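Local coordinates for protein putative acyl-CoA thioester hydrolase YbhC (Escherichia coli K-12, PDB 3GRH) that is a putative thioesterase of the outer membrane, built like a pectinesterase but neither binding pectin nor showing pectinesterase activity, at residues Ala310-Ser315 against Leu342-Asn347; Pro378-Thr383 against Thr399-Met404. One frame throughout, in Å; residues are numbered along the deposited sequence.

Interaction 1 of 2, residues Ala310-Ser315 against Leu342-Asn347; sequences APATLS and LDVDAN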
loop_
_atom_site.group_PDB
_atom_site.type_symbol
_atom_site.label_atom_id
_atom_site.label_comp_id
_atom_site.label_asym_id
_atom_site.label_seq_id
_atom_site.Cartn_x
_atom_site.Cartn_y
_atom_site.Cartn_z
ATOM N N ALA A 310 -3.265 8.184 -0.850
ATOM C CA ALA A 310 -3.865 8.873 0.300
ATOM C C ALA A 310 -3.059 8.625 1.549
ATOM O O ALA A 310 -3.437 7.817 2.427
ATOM C CB ALA A 310 -5.292 8.352 0.496
ATOM N N PRO A 311 -1.894 9.235 1.602
ATOM C CA PRO A 311 -1.021 9.097 2.731
ATOM C C PRO A 311 -1.589 9.818 3.992
ATOM O O PRO A 311 -2.177 10.942 3.907
ATOM C CB PRO A 311 0.259 9.751 2.243
ATOM C CG PRO A 311 -0.107 10.619 1.200
ATOM C CD PRO A 311 -1.356 10.141 0.588
ATOM N N ALA A 312 -1.323 9.192 5.120
ATOM C CA ALA A 312 -1.702 9.635 6.442
ATOM C C ALA A 312 -0.457 9.927 7.307
ATOM O O ALA A 312 -0.454 9.767 8.537
ATOM C CB ALA A 312 -2.603 8.606 7.147
ATOM N N THR A 313 0.631 10.285 6.676
ATOM C CA THR A 313 1.896 10.476 7.286
ATOM C C THR A 313 1.798 11.547 8.414
ATOM O O THR A 313 1.251 12.659 8.228
ATOM C CB THR A 313 2.849 10.994 6.257
ATOM O OG1 THR A 313 2.630 10.318 5.004
ATOM C CG2 THR A 313 4.364 10.843 6.727
ATOM N N LEU A 314 2.439 11.273 9.546
ATOM C CA LEU A 314 2.426 12.171 10.656
ATOM C C LEU A 314 3.228 13.415 10.269
ATOM O O LEU A 314 4.205 13.337 9.563
ATOM C CB LEU A 314 3.088 11.527 11.881
ATOM C CG LEU A 314 2.217 10.453 12.467
ATOM C CD1 LEU A 314 3.050 9.577 13.413
ATOM C CD2 LEU A 314 1.032 11.073 13.145
ATOM N N SER A 315 2.809 14.574 10.773
ATOM C CA SER A 315 3.426 15.827 10.289
ATOM C C SER A 315 4.861 16.004 10.740
ATOM O O SER A 315 5.621 16.732 10.074
ATOM C CB SER A 315 2.663 17.059 10.769
ATOM O OG SER A 315 1.350 17.139 10.255
ATOM N N LEU A 342 -4.823 12.020 3.644
ATOM C CA LEU A 342 -5.793 11.314 4.485
ATOM C C LEU A 342 -5.640 11.883 5.888
ATOM O O LEU A 342 -4.822 11.417 6.676
ATOM C CB LEU A 342 -5.510 9.790 4.452
ATOM C CG LEU A 342 -6.345 8.832 5.265
ATOM C CD1 LEU A 342 -7.797 8.997 4.920
ATOM C CD2 LEU A 342 -5.909 7.407 4.979
ATOM N N ASP A 343 -6.427 12.942 6.164
ATOM C CA ASP A 343 -6.253 13.748 7.369
ATOM C C ASP A 343 -7.038 13.123 8.538
ATOM O O ASP A 343 -8.056 13.614 8.992
ATOM C CB ASP A 343 -6.688 15.167 7.115
ATOM C CG ASP A 343 -5.684 15.993 6.375
ATOM O OD1 ASP A 343 -4.587 15.498 5.990
ATOM O OD2 ASP A 343 -6.045 17.187 6.189
ATOM N N VAL A 344 -6.515 12.019 9.029
ATOM C CA VAL A 344 -7.174 11.185 10.030
ATOM C C VAL A 344 -7.170 11.797 11.424
ATOM O O VAL A 344 -8.061 11.504 12.286
ATOM C CB VAL A 344 -6.556 9.782 10.073
ATOM C CG1 VAL A 344 -7.049 8.944 8.910
ATOM C CG2 VAL A 344 -5.033 9.806 10.120
ATOM N N ASP A 345 -6.207 12.680 11.658
ATOM C CA ASP A 345 -6.031 13.340 12.912
ATOM C C ASP A 345 -5.301 14.678 12.701
ATOM O O ASP A 345 -4.799 14.946 11.616
ATOM C CB ASP A 345 -5.316 12.371 13.903
ATOM C CG ASP A 345 -3.934 11.936 13.429
ATOM O OD1 ASP A 345 -3.287 12.782 12.795
ATOM O OD2 ASP A 345 -3.491 10.774 13.688
ATOM N N ALA A 346 -5.215 15.508 13.740
ATOM C CA ALA A 346 -4.689 16.857 13.531
ATOM C C ALA A 346 -3.203 16.876 13.189
ATOM O O ALA A 346 -2.711 17.766 12.464
ATOM C CB ALA A 346 -5.039 17.763 14.723
ATOM N N ASN A 347 -2.492 15.832 13.575
ATOM C CA ASN A 347 -1.072 15.873 13.341
ATOM C C ASN A 347 -0.711 15.071 12.114
ATOM O O ASN A 347 0.319 14.452 12.115
ATOM C CB ASN A 347 -0.288 15.352 14.540
ATOM C CG ASN A 347 1.203 15.736 14.490
ATOM O OD1 ASN A 347 1.570 16.864 14.104
ATOM N ND2 ASN A 347 2.074 14.794 14.892
HETATM O O HOH W 1 -0.328 19.054 10.782
#

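Interaction 2 of 2, residues Pro378-Thr383 against Thr399-Met404; sequences PFAGNT and TNYNRM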
loop_
_atom_site.group_PDB
_atom_site.type_symbol
_atom_site.label_atom_id
_atom_site.label_comp_id
_atom_site.label_asym_id
_atom_site.label_seq_id
_atom_site.Cartn_x
_atom_site.Cartn_y
_atom_site.Cartn_z
ATOM N N PRO A 378 -8.222 22.268 1.989
ATOM C CA PRO A 378 -7.956 22.514 0.580
ATOM C C PRO A 378 -6.531 22.191 0.180
ATOM O O PRO A 378 -5.622 22.429 0.949
ATOM C CB PRO A 378 -8.229 24.013 0.445
ATOM C CG PRO A 378 -9.209 24.282 1.504
ATOM C CD PRO A 378 -8.796 23.460 2.658
ATOM N N PHE A 379 -6.328 21.659 -1.030
ATOM C CA PHE A 379 -4.979 21.357 -1.440
ATOM C C PHE A 379 -4.202 22.655 -1.563
ATOM O O PHE A 379 -4.741 23.656 -2.093
ATOM C CB PHE A 379 -4.898 20.643 -2.764
ATOM C CG PHE A 379 -3.515 20.415 -3.175
ATOM C CD1 PHE A 379 -2.762 19.431 -2.541
ATOM C CD2 PHE A 379 -2.915 21.145 -4.194
ATOM C CE1 PHE A 379 -1.433 19.194 -2.896
ATOM C CE2 PHE A 379 -1.571 20.923 -4.521
ATOM C CZ PHE A 379 -0.844 19.938 -3.892
ATOM N N ALA A 380 -2.974 22.669 -1.060
ATOM C CA ALA A 380 -2.101 23.859 -1.128
ATOM C C ALA A 380 -0.702 23.457 -1.402
ATOM O O ALA A 380 -0.045 22.872 -0.566
ATOM C CB ALA A 380 -2.147 24.610 0.233
ATOM N N GLY A 381 -0.232 23.726 -2.600
ATOM C CA GLY A 381 1.077 23.347 -2.999
ATOM C C GLY A 381 2.019 24.499 -2.749
ATOM O O GLY A 381 1.682 25.657 -3.003
ATOM N N ASN A 382 3.208 24.185 -2.254
ATOM C CA ASN A 382 4.202 25.213 -1.932
ATOM C C ASN A 382 5.194 25.404 -3.051
ATOM O O ASN A 382 5.919 24.503 -3.411
ATOM C CB ASN A 382 4.993 24.806 -0.712
ATOM C CG ASN A 382 5.889 25.882 -0.194
ATOM O OD1 ASN A 382 6.027 27.021 -0.768
ATOM N ND2 ASN A 382 6.496 25.581 0.920
ATOM N N THR A 383 5.165 26.563 -3.677
ATOM C CA THR A 383 6.092 26.842 -4.764
ATOM C C THR A 383 7.310 27.612 -4.287
ATOM O O THR A 383 8.244 27.871 -5.037
ATOM C CB THR A 383 5.453 27.557 -5.920
ATOM O OG1 THR A 383 4.936 28.805 -5.463
ATOM C CG2 THR A 383 4.401 26.710 -6.530
ATOM N N THR A 399 3.863 22.732 7.599
ATOM C CA THR A 399 2.558 22.222 7.835
ATOM C C THR A 399 1.480 23.095 7.238
ATOM O O THR A 399 0.310 22.718 7.252
ATOM C CB THR A 399 2.261 21.980 9.303
ATOM O OG1 THR A 399 2.466 23.184 10.020
ATOM C CG2 THR A 399 3.128 20.876 9.864
ATOM N N ASN A 400 1.839 24.277 6.762
ATOM C CA ASN A 400 0.918 25.187 6.102
ATOM C C ASN A 400 0.582 24.811 4.671
ATOM O O ASN A 400 -0.342 25.381 4.048
ATOM C CB ASN A 400 1.393 26.629 6.130
ATOM C CG ASN A 400 1.596 27.159 7.529
ATOM O OD1 ASN A 400 2.719 27.664 7.870
ATOM N ND2 ASN A 400 0.607 27.001 8.339
ATOM N N TYR A 401 1.331 23.841 4.160
ATOM C CA TYR A 401 1.129 23.341 2.822
ATOM C C TYR A 401 1.079 21.828 2.807
ATOM O O TYR A 401 1.540 21.157 3.736
ATOM C CB TYR A 401 2.288 23.806 1.930
ATOM C CG TYR A 401 2.324 25.288 1.834
ATOM C CD1 TYR A 401 1.561 25.962 0.892
ATOM C CD2 TYR A 401 3.161 25.987 2.617
ATOM C CE1 TYR A 401 1.612 27.281 0.760
ATOM C CE2 TYR A 401 3.190 27.364 2.535
ATOM C CZ TYR A 401 2.415 27.994 1.617
ATOM O OH TYR A 401 2.437 29.374 1.523
ATOM N N ASN A 402 0.635 21.266 1.679
ATOM C CA ASN A 402 0.689 19.834 1.524
ATOM C C ASN A 402 2.115 19.400 1.179
ATOM O O ASN A 402 2.966 20.212 0.899
ATOM C CB ASN A 402 -0.320 19.432 0.452
ATOM C CG ASN A 402 -1.725 19.374 0.965
ATOM O OD1 ASN A 402 -2.175 18.382 1.618
ATOM N ND2 ASN A 402 -2.456 20.432 0.745
ATOM N N ARG A 403 2.339 18.112 1.210
ATOM C CA ARG A 403 3.626 17.468 0.999
ATOM C C ARG A 403 3.510 16.390 -0.059
ATOM O O ARG A 403 4.045 15.301 0.048
ATOM C CB ARG A 403 4.098 16.855 2.320
ATOM C CG ARG A 403 4.319 17.828 3.399
ATOM C CD ARG A 403 5.194 17.284 4.505
ATOM N NE ARG A 403 4.511 16.192 5.219
ATOM C CZ ARG A 403 5.048 15.441 6.146
ATOM N NH1 ARG A 403 6.304 15.613 6.415
ATOM N NH2 ARG A 403 4.339 14.520 6.759
ATOM N N MET A 404 2.890 16.774 -1.163
ATOM C CA MET A 404 2.704 15.933 -2.347
ATOM C C MET A 404 3.454 16.566 -3.530
ATOM O O MET A 404 3.176 17.691 -3.979
ATOM C CB MET A 404 1.171 15.738 -2.517
ATOM C CG MET A 404 0.662 15.255 -1.240
ATOM S SD MET A 404 -0.934 15.651 -0.854
ATOM C CE MET A 404 -1.416 14.111 -1.410
HETATM O O HOH W 2 3.563 21.519 -1.369
#

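Interaction 1 of 2, residues Ala310-Ser315 against Leu342-Asn347
The carboxamide of N347 meets S315 with its oxygen, OD1 standing 3.5 Å from S315 CB, while ND2 makes a weak hydrogen bond to N316. Both carbonyls that accept across the contact, P311 O and N347 O, are approached from above their planes. L342 N reaches P311 O (2.9 Å) from some 40° out of plane, and S315 N reaches N347 O (2.8 Å) in much the same way. N347 O takes a second approach, a CH...O contact from L314 CA at 3.4 Å, and water 1 joins S315 OG to A346 O. A310 lies in strand 307-311, whose parallel neighbour leads to L342 in the right-handed beta-helix that pectinesterases share, and A310 also lies against D280, the predicted nucleophile. L342 turns CG away from its own N (chi1 178°), bringing CD2 to within 3.6 Å of A310 O and 4.1 Å of A312 CB. Cut back to an alanine, this side chain would lose CG and both branch methyls and would probably leave a gap beside the A312 methyl. Next along, V344 CG2 comes to 4.0 Å from A312 CB. D343, at the centre of an inverse gamma turn, forms a salt bridge with R377, and D345 forms one with R285.

Interaction 2 of 2, residues Pro378-Thr383 against Thr399-Met404
F379 and N402 make up the dense part of this contact. F379 CG is anti to the backbone N (chi1 177°), which swings the ring over to N402; F379 CE1 lies 3.5 Å from N402 CB, and ring and amide planes are only 18° apart. M404 comes to the same ring at its edge, with SD 5.4 Å from the centroid of F379 and near the ring plane, a Met-aromatic contact. Away from the two segments, the ring of F379 also meets that of W369. The backbones lock together at A380, whose O accepts N402 N at 2.8 Å in a nearly straight bond, with the donor lying almost on the extension of the carbonyl. Further along, water 2 links the two backbones, accepting from N382 N and donating to N402 O.

Toward Y401 the packing thins: the residue is partly exposed, and N400 before it is exposed and adds little. N382 CB, itself buried, sits over one face of the Y401 ring, 4.0 Å from its centroid and offset toward the rim, as a CH-pi contact. The N382 amide stacks on the ring with the planes 19° apart, its OD1 held by G384 N. At the ring's edge, in its plane, is A380 O, 3.8 Å from Y401 CD1, and A380 CB is 4.0 Å from that same CD1.

M404 belongs to strand 403-407, whose neighbour is 351-355, and its side chain comes close to R340, which by similarity binds substrate. The arrangement is that of the loop after strand 369-373 laid across the approach to 403-407, an outermost strand on one face of the parallel beta-helix, the fold of the pectinesterase family.

How the interactions relate
Along the chain the two contacts come in series, neither nesting in nor crossing the other. Interaction 1 closes first: strand 307-311 runs out into its loop, the chain makes a circuit through strands 321-324, 327-330 and 337-342, and the segment L342-N347 returns beside the start. The next circuit passes strands 351-355, 358-359 and 369-373, then 378-383 opens interaction 2, which 399-404 closes after a shorter excursion through strands 385-387 and 391-393. The two touch directly. R403 NH2 makes a weak hydrogen bond to L314 O, and T399 CG2 packs on S315 CB. Together they tie consecutive turns of the beta-helix to the C-terminal strand 403-407.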